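Endo-1,3-beta-glucanase, family GH16 (Zobellia galactanivorans, PDB 4CRQ) probably hydrolyses internal beta-1,3-glucosidic bonds of laminarin, this chain being the GH16 catalytic module of a longer modular enzyme and carrying a bound calcium ion. Local coordinates at residues Q36-E41 with N201-G206; Y79-A84 with S160-A165; W99-N104 with F197-M202; C113-I118 with T131-D136. The protein carries 1 engineered substitution. All coordinates share one frame; numbering follows the deposited sequence.

Contact 1. Residues Q36-E41 with N201-G206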
loop_
_atom_site.group_PDB
_atom_site.type_symbol
_atom_site.label_atom_id
_atom_site.label_comp_id
_atom_site.label_asym_id
_atom_site.label_seq_id
_atom_site.Cartn_x
_atom_site.Cartn_y
_atom_site.Cartn_z
ATOM N N GLN A 36 -14.094 7.147 -1.705
ATOM C CA GLN A 36 -13.434 8.371 -1.174
ATOM C C GLN A 36 -12.871 9.308 -2.250
ATOM O O GLN A 36 -12.472 8.879 -3.354
ATOM C CB GLN A 36 -12.268 8.058 -0.194
ATOM C CG GLN A 36 -10.960 7.625 -0.867
ATOM C CD GLN A 36 -11.050 6.338 -1.670
ATOM O OE1 GLN A 36 -11.803 5.425 -1.312
ATOM N NE2 GLN A 36 -10.282 6.256 -2.768
ATOM N N TYR A 37 -12.841 10.584 -1.897
ATOM C CA TYR A 37 -12.165 11.591 -2.680
ATOM C C TYR A 37 -10.842 11.930 -1.931
ATOM O O TYR A 37 -10.906 12.418 -0.795
ATOM C CB TYR A 37 -13.058 12.820 -2.827
ATOM C CG TYR A 37 -12.563 13.924 -3.748
ATOM C CD1 TYR A 37 -11.429 14.734 -3.425
ATOM C CD2 TYR A 37 -13.242 14.198 -4.947
ATOM C CE1 TYR A 37 -10.988 15.755 -4.284
ATOM C CE2 TYR A 37 -12.802 15.220 -5.804
ATOM C CZ TYR A 37 -11.693 15.993 -5.467
ATOM O OH TYR A 37 -11.293 16.976 -6.325
ATOM N N TYR A 38 -9.665 11.654 -2.521
ATOM C CA TYR A 38 -8.414 11.949 -1.832
ATOM C C TYR A 38 -8.117 13.432 -1.825
ATOM O O TYR A 38 -8.348 14.130 -2.807
ATOM C CB TYR A 38 -7.307 11.178 -2.504
ATOM C CG TYR A 38 -7.312 9.661 -2.259
ATOM C CD1 TYR A 38 -7.364 9.144 -0.946
ATOM C CD2 TYR A 38 -7.234 8.751 -3.333
ATOM C CE1 TYR A 38 -7.331 7.774 -0.689
ATOM C CE2 TYR A 38 -7.214 7.377 -3.102
ATOM C CZ TYR A 38 -7.259 6.898 -1.783
ATOM O OH TYR A 38 -7.224 5.553 -1.515
ATOM N N ARG A 39 -7.612 13.905 -0.688
ATOM C CA ARG A 39 -7.166 15.328 -0.519
ATOM C C ARG A 39 -5.878 15.399 0.259
ATOM O O ARG A 39 -5.570 14.507 1.072
ATOM C CB ARG A 39 -8.252 16.141 0.205
ATOM C CG ARG A 39 -9.649 16.019 -0.468
ATOM C CD ARG A 39 -10.576 17.139 -0.003
ATOM N NE ARG A 39 -10.100 18.449 -0.483
ATOM C CZ ARG A 39 -10.216 19.615 0.180
ATOM N NH1 ARG A 39 -10.799 19.663 1.391
ATOM N NH2 ARG A 39 -9.764 20.745 -0.359
ATOM N N ARG A 40 -5.129 16.472 0.026
ATOM C CA ARG A 40 -3.890 16.707 0.743
ATOM C C ARG A 40 -4.173 16.866 2.252
ATOM O O ARG A 40 -3.382 16.371 3.077
ATOM C CB ARG A 40 -3.178 17.965 0.209
ATOM C CG ARG A 40 -1.973 18.430 1.020
ATOM C CD ARG A 40 -0.840 17.415 0.956
ATOM N NE ARG A 40 0.337 17.788 1.750
ATOM C CZ ARG A 40 0.461 17.557 3.060
ATOM N NH1 ARG A 40 -0.507 16.963 3.792
ATOM N NH2 ARG A 40 1.587 17.935 3.656
ATOM N N GLU A 41 -5.290 17.529 2.590
ATOM C CA GLU A 41 -5.673 17.875 3.975
ATOM C C GLU A 41 -5.754 16.666 4.897
ATOM O O GLU A 41 -5.571 16.780 6.123
ATOM C CB GLU A 41 -7.037 18.601 3.986
ATOM C CG GLU A 41 -7.389 19.275 5.314
ATOM C CD GLU A 41 -8.669 20.097 5.258
ATOM O OE1 GLU A 41 -9.745 19.573 4.959
ATOM O OE2 GLU A 41 -8.595 21.305 5.532
ATOM N N ASN A 201 -2.005 4.532 1.444
ATOM C CA ASN A 201 -3.353 5.132 1.336
ATOM C C ASN A 201 -4.327 4.476 2.262
ATOM O O ASN A 201 -4.052 3.381 2.813
ATOM C CB ASN A 201 -3.917 5.000 -0.112
ATOM C CG ASN A 201 -4.281 3.542 -0.466
ATOM O OD1 ASN A 201 -3.386 2.737 -0.719
ATOM N ND2 ASN A 201 -5.578 3.195 -0.462
ATOM N N MET A 202 -5.485 5.122 2.430
ATOM C CA MET A 202 -6.602 4.403 3.040
ATOM C C MET A 202 -7.858 4.700 2.216
ATOM O O MET A 202 -8.332 5.850 2.208
ATOM C CB MET A 202 -6.815 4.728 4.522
ATOM C CG MET A 202 -7.914 3.826 5.140
ATOM S SD MET A 202 -7.798 3.736 6.953
ATOM C CE MET A 202 -7.759 5.469 7.454
ATOM N N ALA A 203 -8.379 3.689 1.512
ATOM C CA ALA A 203 -9.601 3.841 0.734
ATOM C C ALA A 203 -10.816 3.617 1.650
ATOM O O ALA A 203 -10.679 3.047 2.757
ATOM C CB ALA A 203 -9.618 2.883 -0.455
ATOM N N VAL A 204 -11.985 4.092 1.201
ATOM C CA VAL A 204 -13.256 3.813 1.861
ATOM C C VAL A 204 -14.182 3.203 0.799
ATOM O O VAL A 204 -14.528 3.870 -0.215
ATOM C CB VAL A 204 -13.914 5.062 2.482
ATOM C CG1 VAL A 204 -15.208 4.695 3.203
ATOM C CG2 VAL A 204 -12.928 5.787 3.413
ATOM N N GLY A 205 -14.591 1.943 1.031
ATOM C CA GLY A 205 -15.435 1.179 0.088
ATOM C C GLY A 205 -14.685 0.757 -1.166
ATOM O O GLY A 205 -13.533 1.149 -1.409
ATOM N N GLY A 206 -15.342 -0.066 -1.975
ATOM C CA GLY A 206 -14.727 -0.559 -3.204
ATOM C C GLY A 206 -15.108 -1.995 -3.386
ATOM O O GLY A 206 -15.761 -2.582 -2.496
#
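Gln36 and Tyr38 both send their side chains to strand 201-204, and two polar links result. The firm one is from the backbone: Val204 N donates to Gln36 OE1 at 2.9 Å, nearly straight at 168°, though the donor sits well above the amide plane. A bend at chi2 (-62°) swings the amide round to that N-H, and Gln36 NE2 is held in turn by Glu34. The second bond is weak, from Asn201 ND2 to Tyr38 OH over 3.1 Å, while the OD1 of the same amide accepts from Trp99 NE1. The rest is van der Waals contact. Gln36 OE1 rests 3.5 Å from Ala203 CB, Met202 O meets the edge of the Tyr38 ring 3.6 Å from CE1, and Gln36 CG lies over one face of that ring. An alanine in place of Gln36 would probably leave Val204 N without this acceptor and open a gap over the face of the Tyr38 ring, beside Ala203. Tyr38 also meets the Trp30 ring. In the GH16 beta-sandwich, side chains and not backbone pairing bring the short strand 36-38 against strand 196-204; strand 62-70 pairs with both, parallel to the first and antiparallel to the second.

Contact 2. Residues Y79-A84 with S160-A165; sequences YGKIEA and SVEWDA. With EDO (1,2-ethanediol), chain I.
Gly80 N donates to Trp163 O at 2.9 Å and 164°, in the plane of the carbonyl, and Trp163 N returns a bond of equal length to Gly80 O. Ile82 and Val161 form the next hydrogen-bonded pair. At the Gly80 end, Trp163 CG is anti to the backbone N (chi1 168°), which lays the indole against the backbone of Tyr79. Tyr79 N stands over one face of it, 3.4 Å from Trp163 CZ3, and Tyr79 CA makes a CH-pi contact with the five-membered ring. The phenol turns its edge to that same ring in a T-shaped pair, planes at 76°, with Tyr79 CD1 3.6 Å from Trp163 NE1; over a face of the phenol comes Ala165 N. Both polar tips look elsewhere: Trp163 NE1 bonds to Phe192 O and Tyr79 OH to Gln193. Ile82 CD1 touches the indole in its plane, 3.8 Å from CE3. On the opposite face, Lys81 and Glu162 lie alongside each other, CG to CG 4.2 Å, while Glu83 CB packs on Ser160 CB at 3.5 Å. Lys81 NZ lies next to an ethanediol, probably from the crystallisation liquor. In the GH16 beta-sandwich this antiparallel pair is flanked by strand 220-231 beside 80-87 and strand 167-172 beside 156-163, and its Ile82-Trp163 face looks into the core, against Phe98 and Met100 of strand 94-102.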
loop_
_atom_site.group_PDB
_atom_site.type_symbol
_atom_site.label_atom_id
_atom_site.label_comp_id
_atom_site.label_asym_id
_atom_site.label_seq_id
_atom_site.Cartn_x
_atom_site.Cartn_y
_atom_site.Cartn_z
ATOM N N TYR A 79 14.745 -4.048 -5.925
ATOM C CA TYR A 79 15.063 -5.010 -4.837
ATOM C C TYR A 79 15.181 -4.289 -3.493
ATOM O O TYR A 79 15.399 -3.082 -3.450
ATOM C CB TYR A 79 16.319 -5.877 -5.091
ATOM C CG TYR A 79 16.402 -6.436 -6.491
ATOM C CD1 TYR A 79 15.286 -7.080 -7.087
ATOM C CD2 TYR A 79 17.595 -6.341 -7.219
ATOM C CE1 TYR A 79 15.361 -7.586 -8.376
ATOM C CE2 TYR A 79 17.683 -6.851 -8.503
ATOM C CZ TYR A 79 16.570 -7.469 -9.068
ATOM O OH TYR A 79 16.713 -7.942 -10.322
ATOM N N GLY A 80 15.019 -5.051 -2.417
ATOM C CA GLY A 80 15.247 -4.573 -1.072
ATOM C C GLY A 80 14.340 -5.157 -0.037
ATOM O O GLY A 80 13.461 -5.972 -0.356
ATOM N N LYS A 81 14.565 -4.753 1.212
ATOM C CA LYS A 81 13.638 -5.081 2.299
ATOM C C LYS A 81 12.866 -3.764 2.453
ATOM O O LYS A 81 13.478 -2.736 2.818
ATOM C CB LYS A 81 14.361 -5.475 3.567
ATOM C CG LYS A 81 13.448 -5.697 4.739
ATOM C CD LYS A 81 14.280 -6.159 5.924
ATOM C CE LYS A 81 13.446 -6.122 7.186
ATOM N NZ LYS A 81 14.218 -6.524 8.391
ATOM N N ILE A 82 11.559 -3.771 2.168
ATOM C CA ILE A 82 10.751 -2.547 2.170
ATOM C C ILE A 82 9.739 -2.744 3.285
ATOM O O ILE A 82 8.940 -3.733 3.268
ATOM C CB ILE A 82 10.069 -2.289 0.806
ATOM C CG1 ILE A 82 11.125 -2.131 -0.320
ATOM C CG2 ILE A 82 9.154 -1.050 0.846
ATOM C CD1 ILE A 82 11.272 -3.346 -1.199
ATOM N N GLU A 83 9.725 -1.833 4.253
ATOM C CA GLU A 83 8.894 -2.047 5.428
ATOM C C GLU A 83 8.323 -0.795 6.053
ATOM O O GLU A 83 8.804 0.317 5.813
ATOM C CB GLU A 83 9.722 -2.764 6.476
ATOM C CG GLU A 83 10.854 -1.994 7.142
ATOM C CD GLU A 83 11.574 -2.905 8.103
ATOM O OE1 GLU A 83 10.931 -3.754 8.752
ATOM O OE2 GLU A 83 12.781 -2.809 8.242
ATOM N N ALA A 84 7.312 -0.966 6.879
ATOM C CA ALA A 84 6.684 0.140 7.576
ATOM C C ALA A 84 6.140 -0.373 8.900
ATOM O O ALA A 84 5.742 -1.558 9.015
ATOM C CB ALA A 84 5.540 0.745 6.769
ATOM N N SER A 160 6.427 -6.047 6.012
ATOM C CA SER A 160 7.570 -5.926 5.110
ATOM C C SER A 160 7.521 -6.955 3.995
ATOM O O SER A 160 6.819 -7.973 4.098
ATOM C CB SER A 160 8.885 -6.093 5.907
ATOM O OG SER A 160 8.969 -7.415 6.423
ATOM N N VAL A 161 8.280 -6.670 2.941
ATOM C CA VAL A 161 8.595 -7.654 1.927
ATOM C C VAL A 161 10.089 -7.698 1.765
ATOM O O VAL A 161 10.730 -6.644 1.875
ATOM C CB VAL A 161 7.950 -7.383 0.533
ATOM C CG1 VAL A 161 6.462 -7.641 0.588
ATOM C CG2 VAL A 161 8.323 -5.986 -0.020
ATOM N N GLU A 162 10.640 -8.881 1.521
ATOM C CA GLU A 162 12.035 -9.011 1.066
ATOM C C GLU A 162 11.953 -9.405 -0.405
ATOM O O GLU A 162 11.375 -10.446 -0.749
ATOM C CB GLU A 162 12.820 -10.043 1.851
ATOM C CG GLU A 162 13.202 -9.583 3.237
ATOM C CD GLU A 162 13.893 -10.650 4.067
ATOM O OE1 GLU A 162 14.067 -11.813 3.622
ATOM O OE2 GLU A 162 14.263 -10.312 5.202
ATOM N N TRP A 163 12.527 -8.560 -1.260
ATOM C CA TRP A 163 12.464 -8.707 -2.697
ATOM C C TRP A 163 13.843 -8.790 -3.280
ATOM O O TRP A 163 14.602 -7.866 -3.103
ATOM C CB TRP A 163 11.675 -7.504 -3.203
ATOM C CG TRP A 163 11.663 -7.195 -4.678
ATOM C CD1 TRP A 163 11.707 -8.086 -5.763
ATOM C CD2 TRP A 163 11.566 -5.874 -5.269
ATOM N NE1 TRP A 163 11.656 -7.409 -6.956
ATOM C CE2 TRP A 163 11.573 -6.066 -6.730
ATOM C CE3 TRP A 163 11.481 -4.572 -4.751
ATOM C CZ2 TRP A 163 11.499 -4.992 -7.616
ATOM C CZ3 TRP A 163 11.412 -3.497 -5.656
ATOM C CH2 TRP A 163 11.421 -3.707 -7.060
ATOM N N ASP A 164 14.176 -9.895 -3.949
ATOM C CA ASP A 164 15.467 -10.018 -4.649
ATOM C C ASP A 164 15.192 -10.435 -6.103
ATOM O O ASP A 164 14.024 -10.497 -6.536
ATOM C CB ASP A 164 16.412 -10.983 -3.914
ATOM C CG ASP A 164 15.882 -12.394 -3.817
ATOM O OD1 ASP A 164 15.088 -12.877 -4.650
ATOM O OD2 ASP A 164 16.311 -13.011 -2.837
ATOM N N ALA A 165 16.249 -10.731 -6.855
ATOM C CA ALA A 165 16.095 -11.142 -8.253
ATOM C C ALA A 165 15.273 -12.441 -8.433
ATOM O O ALA A 165 14.692 -12.669 -9.494
ATOM C CB ALA A 165 17.465 -11.276 -8.905
HETATM C C1 EDO I . 17.473 -4.755 8.197
HETATM O O1 EDO I . 16.252 -5.126 8.820
HETATM C C2 EDO I . 18.541 -4.501 9.251
HETATM O O2 EDO I . 18.747 -5.724 9.944
#

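Contact 3. Residues W99-N104 with F197-M202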
loop_
_atom_site.group_PDB
_atom_site.type_symbol
_atom_site.label_atom_id
_atom_site.label_comp_id
_atom_site.label_asym_id
_atom_site.label_seq_id
_atom_site.Cartn_x
_atom_site.Cartn_y
_atom_site.Cartn_z
ATOM N N TRP A 99 2.035 -0.328 -0.363
ATOM C CA TRP A 99 2.292 -1.053 -1.605
ATOM C C TRP A 99 3.259 -0.403 -2.536
ATOM O O TRP A 99 3.818 0.642 -2.194
ATOM C CB TRP A 99 0.953 -1.362 -2.287
ATOM C CG TRP A 99 0.008 -0.196 -2.519
ATOM C CD1 TRP A 99 -0.515 0.711 -1.589
ATOM C CD2 TRP A 99 -0.599 0.178 -3.790
ATOM N NE1 TRP A 99 -1.372 1.600 -2.190
ATOM C CE2 TRP A 99 -1.460 1.336 -3.520
ATOM C CE3 TRP A 99 -0.510 -0.309 -5.093
ATOM C CZ2 TRP A 99 -2.198 1.956 -4.531
ATOM C CZ3 TRP A 99 -1.253 0.308 -6.092
ATOM C CH2 TRP A 99 -2.079 1.420 -5.824
ATOM N N MET A 100 3.483 -1.011 -3.703
ATOM C CA MET A 100 4.501 -0.520 -4.646
ATOM C C MET A 100 4.018 -0.751 -6.058
ATOM O O MET A 100 3.309 -1.730 -6.325
ATOM C CB MET A 100 5.831 -1.277 -4.468
ATOM C CG MET A 100 6.362 -1.286 -3.028
ATOM S SD MET A 100 7.942 -2.135 -2.874
ATOM C CE MET A 100 9.063 -0.876 -3.473
ATOM N N LEU A 101 4.391 0.143 -6.960
ATOM C CA LEU A 101 4.079 0.003 -8.398
ATOM C C LEU A 101 5.324 0.221 -9.245
ATOM O O LEU A 101 6.181 1.029 -8.863
ATOM C CB LEU A 101 3.020 1.029 -8.813
ATOM C CG LEU A 101 1.554 0.783 -8.409
ATOM C CD1 LEU A 101 0.723 2.055 -8.545
ATOM C CD2 LEU A 101 0.916 -0.354 -9.188
ATOM N N GLY A 102 5.433 -0.438 -10.405
ATOM C CA GLY A 102 6.604 -0.235 -11.264
ATOM C C GLY A 102 6.651 1.190 -11.797
ATOM O O GLY A 102 5.606 1.752 -12.183
ATOM N N ASN A 103 7.851 1.782 -11.799
ATOM C CA ASN A 103 8.077 3.105 -12.436
ATOM C C ASN A 103 7.531 3.191 -13.848
ATOM O O ASN A 103 7.099 4.265 -14.288
ATOM C CB ASN A 103 9.563 3.423 -12.534
ATOM C CG ASN A 103 10.161 3.905 -11.232
ATOM O OD1 ASN A 103 9.466 4.081 -10.216
ATOM N ND2 ASN A 103 11.461 4.124 -11.255
ATOM N N ASN A 104 7.557 2.063 -14.568
ATOM C CA ASN A 104 7.140 2.077 -15.986
ATOM C C ASN A 104 5.612 2.110 -16.216
ATOM O O ASN A 104 5.153 1.979 -17.364
ATOM C CB ASN A 104 7.817 0.936 -16.770
ATOM C CG ASN A 104 7.361 -0.453 -16.333
ATOM O OD1 ASN A 104 6.596 -0.617 -15.363
ATOM N ND2 ASN A 104 7.841 -1.465 -17.041
ATOM N N PHE A 197 8.150 2.346 -7.140
ATOM C CA PHE A 197 7.972 3.411 -6.138
ATOM C C PHE A 197 6.966 2.919 -5.067
ATOM O O PHE A 197 6.255 1.913 -5.283
ATOM C CB PHE A 197 7.554 4.751 -6.770
ATOM C CG PHE A 197 6.255 4.705 -7.554
ATOM C CD1 PHE A 197 5.005 4.932 -6.917
ATOM C CD2 PHE A 197 6.264 4.457 -8.952
ATOM C CE1 PHE A 197 3.806 4.909 -7.645
ATOM C CE2 PHE A 197 5.057 4.422 -9.685
ATOM C CZ PHE A 197 3.832 4.651 -9.025
ATOM N N ILE A 198 6.895 3.609 -3.928
ATOM C CA ILE A 198 6.055 3.209 -2.785
ATOM C C ILE A 198 4.771 4.058 -2.687
ATOM O O ILE A 198 4.816 5.278 -3.027
ATOM C CB ILE A 198 6.887 3.350 -1.490
ATOM C CG1 ILE A 198 8.060 2.351 -1.508
ATOM C CG2 ILE A 198 6.036 3.104 -0.216
ATOM C CD1 ILE A 198 9.139 2.575 -0.443
ATOM N N LEU A 199 3.679 3.441 -2.209
ATOM C CA LEU A 199 2.410 4.136 -1.956
ATOM C C LEU A 199 1.874 3.774 -0.585
ATOM O O LEU A 199 2.075 2.646 -0.089
ATOM C CB LEU A 199 1.332 3.746 -2.998
ATOM C CG LEU A 199 1.690 3.956 -4.485
ATOM C CD1 LEU A 199 2.215 2.672 -5.108
ATOM C CD2 LEU A 199 0.479 4.419 -5.279
ATOM N N LEU A 200 1.191 4.756 0.015
ATOM C CA LEU A 200 0.404 4.573 1.239
ATOM C C LEU A 200 -0.943 5.207 1.009
ATOM O O LEU A 200 -1.030 6.325 0.467
ATOM C CB LEU A 200 1.087 5.275 2.429
ATOM C CG LEU A 200 2.323 4.587 3.001
ATOM C CD1 LEU A 200 3.033 5.585 3.897
ATOM C CD2 LEU A 200 1.985 3.300 3.763
ATOM N N ASN A 201 -2.005 4.532 1.444
ATOM C CA ASN A 201 -3.353 5.132 1.336
ATOM C C ASN A 201 -4.327 4.476 2.262
ATOM O O ASN A 201 -4.052 3.381 2.813
ATOM C CB ASN A 201 -3.917 5.000 -0.112
ATOM C CG ASN A 201 -4.281 3.542 -0.466
ATOM O OD1 ASN A 201 -3.386 2.737 -0.719
ATOM N ND2 ASN A 201 -5.578 3.195 -0.462
ATOM N N MET A 202 -5.485 5.122 2.430
ATOM C CA MET A 202 -6.602 4.403 3.040
ATOM C C MET A 202 -7.858 4.700 2.216
ATOM O O MET A 202 -8.332 5.850 2.208
ATOM C CB MET A 202 -6.815 4.728 4.522
ATOM C CG MET A 202 -7.914 3.826 5.140
ATOM S SD MET A 202 -7.798 3.736 6.953
ATOM C CE MET A 202 -7.759 5.469 7.454
#
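Trp99 CG stands between its backbone N and carbonyl carbon (chi1 53°), which folds the indole over Leu199; Phe197 has much the same first torsion (59°), and its ring comes to Leu101. Leu199 CB sits over the five-membered ring of Trp99 in a CH-pi contact, 3.5 Å from NE1, and Leu199 CD2 reaches CZ2 at 3.7 Å. Trp99 NE1 donates to Asn201 OD1 at 2.7 Å, somewhat bent at 144°, the oxygen tilted out of the indole plane. An alanine in place of Trp99 would probably leave Asn201 OD1 without its indole donor and uncover the side chain of Leu199. Along the same face, Leu199 CD1 meets Leu101 CD1 at 3.8 Å, and Leu101 CB packs on the phenyl at 3.7 Å from Phe197 CZ. Asn103 OD1 lies in the plane of that ring, 3.5 Å from CD2, its amide ND2 being bonded to Ser76. On the other face Met100 CE rests 3.9 Å from Ile198 CG1, the two chains side by side. Four backbone bonds, from the pairs Trp99-Leu199 and Leu101-Phe197, join the strands. This is central antiparallel sheet of the GH16 beta-sandwich: Met100 and Ile198 face the interior between the sheets, whereas the partly exposed Trp99 is on the side that, as in other family members, probably forms the substrate cleft.

Contact 4. Residues C113-I118 with T131-D136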
loop_
_atom_site.group_PDB
_atom_site.type_symbol
_atom_site.label_atom_id
_atom_site.label_comp_id
_atom_site.label_asym_id
_atom_site.label_seq_id
_atom_site.Cartn_x
_atom_site.Cartn_y
_atom_site.Cartn_z
ATOM N N CYS A 113 2.964 -3.000 -15.425
ATOM C CA CYS A 113 4.010 -2.361 -14.619
ATOM C C CYS A 113 4.418 -3.180 -13.388
ATOM O O CYS A 113 5.521 -3.014 -12.874
ATOM C CB CYS A 113 3.557 -0.985 -14.151
ATOM S SG CYS A 113 2.058 -1.015 -13.140
ATOM N N GLY A 114 3.505 -4.042 -12.927
ATOM C CA GLY A 114 3.691 -4.857 -11.724
ATOM C C GLY A 114 3.268 -4.070 -10.492
ATOM O O GLY A 114 3.374 -2.834 -10.432
ATOM N N GLU A 115 2.779 -4.801 -9.502
ATOM C CA GLU A 115 2.354 -4.236 -8.242
ATOM C C GLU A 115 2.714 -5.188 -7.124
ATOM O O GLU A 115 2.450 -6.385 -7.217
ATOM C CB GLU A 115 0.842 -4.013 -8.262
ATOM C CG GLU A 115 0.239 -3.446 -6.961
ATOM C CD GLU A 115 -1.286 -3.314 -6.988
ATOM O OE1 GLU A 115 -1.899 -3.247 -8.075
ATOM O OE2 GLU A 115 -1.921 -3.270 -5.913
ATOM N N ILE A 116 3.290 -4.654 -6.052
ATOM C CA ILE A 116 3.601 -5.438 -4.852
ATOM C C ILE A 116 2.786 -4.828 -3.721
ATOM O O ILE A 116 3.058 -3.699 -3.307
ATOM C CB ILE A 116 5.110 -5.440 -4.469
ATOM C CG1 ILE A 116 6.001 -5.864 -5.664
ATOM C CG2 ILE A 116 5.350 -6.343 -3.222
ATOM C CD1 ILE A 116 7.499 -5.711 -5.405
ATOM N N ASP A 117 1.780 -5.563 -3.245
ATOM C CA ASP A 117 0.998 -5.142 -2.083
ATOM C C ASP A 117 1.671 -5.736 -0.846
ATOM O O ASP A 117 1.594 -6.944 -0.619
ATOM C CB ASP A 117 -0.468 -5.593 -2.203
ATOM C CG ASP A 117 -1.139 -5.055 -3.458
ATOM O OD1 ASP A 117 -0.907 -3.881 -3.805
ATOM O OD2 ASP A 117 -1.909 -5.786 -4.110
ATOM N N ILE A 118 2.336 -4.874 -0.062
ATOM C CA ILE A 118 3.084 -5.321 1.126
ATOM C C ILE A 118 2.095 -5.641 2.251
ATOM O O ILE A 118 2.193 -6.684 2.916
ATOM C CB ILE A 118 4.141 -4.272 1.542
ATOM C CG1 ILE A 118 5.075 -4.033 0.348
ATOM C CG2 ILE A 118 4.876 -4.739 2.805
ATOM C CD1 ILE A 118 6.048 -2.907 0.587
ATOM N N THR A 131 0.191 -9.472 -1.658
ATOM C CA THR A 131 -0.198 -9.891 -3.000
ATOM C C THR A 131 0.692 -9.258 -4.068
ATOM O O THR A 131 1.270 -8.181 -3.839
ATOM C CB THR A 131 -1.690 -9.445 -3.259
ATOM O OG1 THR A 131 -2.480 -9.580 -2.056
ATOM C CG2 THR A 131 -2.398 -10.215 -4.419
ATOM N N ILE A 132 0.833 -9.931 -5.215
ATOM C CA ILE A 132 1.390 -9.297 -6.422
ATOM C C ILE A 132 0.311 -9.314 -7.520
ATOM O O ILE A 132 -0.528 -10.238 -7.564
ATOM C CB ILE A 132 2.721 -9.900 -6.970
ATOM C CG1 ILE A 132 2.638 -11.434 -7.162
ATOM C CG2 ILE A 132 3.883 -9.461 -6.072
ATOM C CD1 ILE A 132 3.702 -11.978 -8.087
ATOM N N HIS A 133 0.345 -8.299 -8.379
ATOM C CA HIS A 133 -0.490 -8.212 -9.580
ATOM C C HIS A 133 0.418 -7.927 -10.741
ATOM O O HIS A 133 1.347 -7.104 -10.617
ATOM C CB HIS A 133 -1.575 -7.143 -9.458
ATOM C CG HIS A 133 -2.614 -7.428 -8.391
ATOM N ND1 HIS A 133 -2.490 -6.993 -7.116
ATOM C CD2 HIS A 133 -3.825 -8.113 -8.455
ATOM C CE1 HIS A 133 -3.564 -7.391 -6.401
ATOM N NE2 HIS A 133 -4.379 -8.078 -7.220
ATOM N N TRP A 134 0.190 -8.588 -11.878
ATOM C CA TRP A 134 1.030 -8.379 -13.062
ATOM C C TRP A 134 0.303 -8.817 -14.315
ATOM O O TRP A 134 -0.821 -9.345 -14.212
ATOM C CB TRP A 134 2.398 -9.073 -12.881
ATOM C CG TRP A 134 2.427 -10.585 -13.014
ATOM C CD1 TRP A 134 2.953 -11.323 -14.079
ATOM C CD2 TRP A 134 1.918 -11.597 -12.068
ATOM N NE1 TRP A 134 2.814 -12.673 -13.869
ATOM C CE2 TRP A 134 2.204 -12.914 -12.681
ATOM C CE3 TRP A 134 1.276 -11.554 -10.815
ATOM C CZ2 TRP A 134 1.845 -14.124 -12.051
ATOM C CZ3 TRP A 134 0.924 -12.777 -10.189
ATOM C CH2 TRP A 134 1.204 -14.028 -10.793
ATOM N N SER A 135 0.915 -8.602 -15.494
ATOM C CA SER A 135 0.416 -9.091 -16.745
ATOM C C SER A 135 1.266 -10.335 -17.073
ATOM O O SER A 135 2.489 -10.216 -17.255
ATOM C CB SER A 135 0.499 -8.028 -17.868
ATOM O OG SER A 135 -0.085 -8.481 -19.091
ATOM N N ASP A 136 0.631 -11.515 -17.143
ATOM C CA ASP A 136 1.351 -12.796 -17.364
ATOM C C ASP A 136 1.811 -12.968 -18.831
ATOM O O ASP A 136 1.569 -12.066 -19.648
ATOM C CB ASP A 136 0.524 -14.012 -16.848
ATOM C CG ASP A 136 -0.728 -14.346 -17.712
ATOM O OD1 ASP A 136 -0.925 -13.841 -18.849
ATOM O OD2 ASP A 136 -1.539 -15.161 -17.224
#
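Asp117 and His133 meet diagonally across the strands. Asp117 CG is anti to its carbonyl carbon (chi1 -58°), and that sends OD2 to the edge of the imidazole, in the ring plane and 3.3 Å from His133 CE1. Carboxylate and ring are steeply inclined to one another. Glu115, in contrast, has CG anti to the backbone N (chi1 178°) and stays extended, running alongside the His133 side chain in the same direction until its CD is 3.9 Å from ND1. Glu115 OE1 is bonded to Trp110 NE1, which helps to hold that carboxylate in its rotation. Thr131 closes the row, its CB 3.8 Å from Asp117 OD2. The sequence Glu115-Ile116-Asp117 matches the start of the GH16 signature, in which the first glutamate is the nucleophile; Glu115 probably has that part here, and the later glutamate, the presumed acid/base, is the residue engineered to serine in this chain. The strand lies in the sheet lining the presumed substrate cleft, with Trp99 and Leu101 next to Glu115. Facing the other way, Ile132 has CG1 in the crowded position between N and carbonyl carbon (chi1 52°); CG1 thus leads away from the neighbouring strand, and CG2 touches Ile116 CG1 at 4.2 Å. Both isoleucines pack on Phe192 and Ile168. Backbone bonds hold the register: Asp117 N to Thr131 O is 2.7 Å, and Glu115 N to His133 O 2.9 Å. Just before the strand, Gly114 CA makes a CA-H...O contact with His133 O at 3.4 Å.

In the fold
From the N terminus, residues 36-41 wait longest for a partner: contact 1 closes a loop of 159 residues when 201-206 arrives. Inside it, contact 2 joins 79-84 to 160-165. Contact 3 starts within that loop at 99-104 but ends beyond it at 197-202, so contacts 2 and 3 cross, and contact 3 finishes on the strand that contact 1 uses, sharing Asn201 and Met202. Contact 4, the shortest loop, nests inside all three. Strands 196-204, 94-102, 115-117 and 127-135 are successive neighbours, with Met100 N probably bonded to Ile116 O, whereas the strand pair of contact 2 packs its inner face on those of contacts 3 and 4, joining the layers of the sandwich.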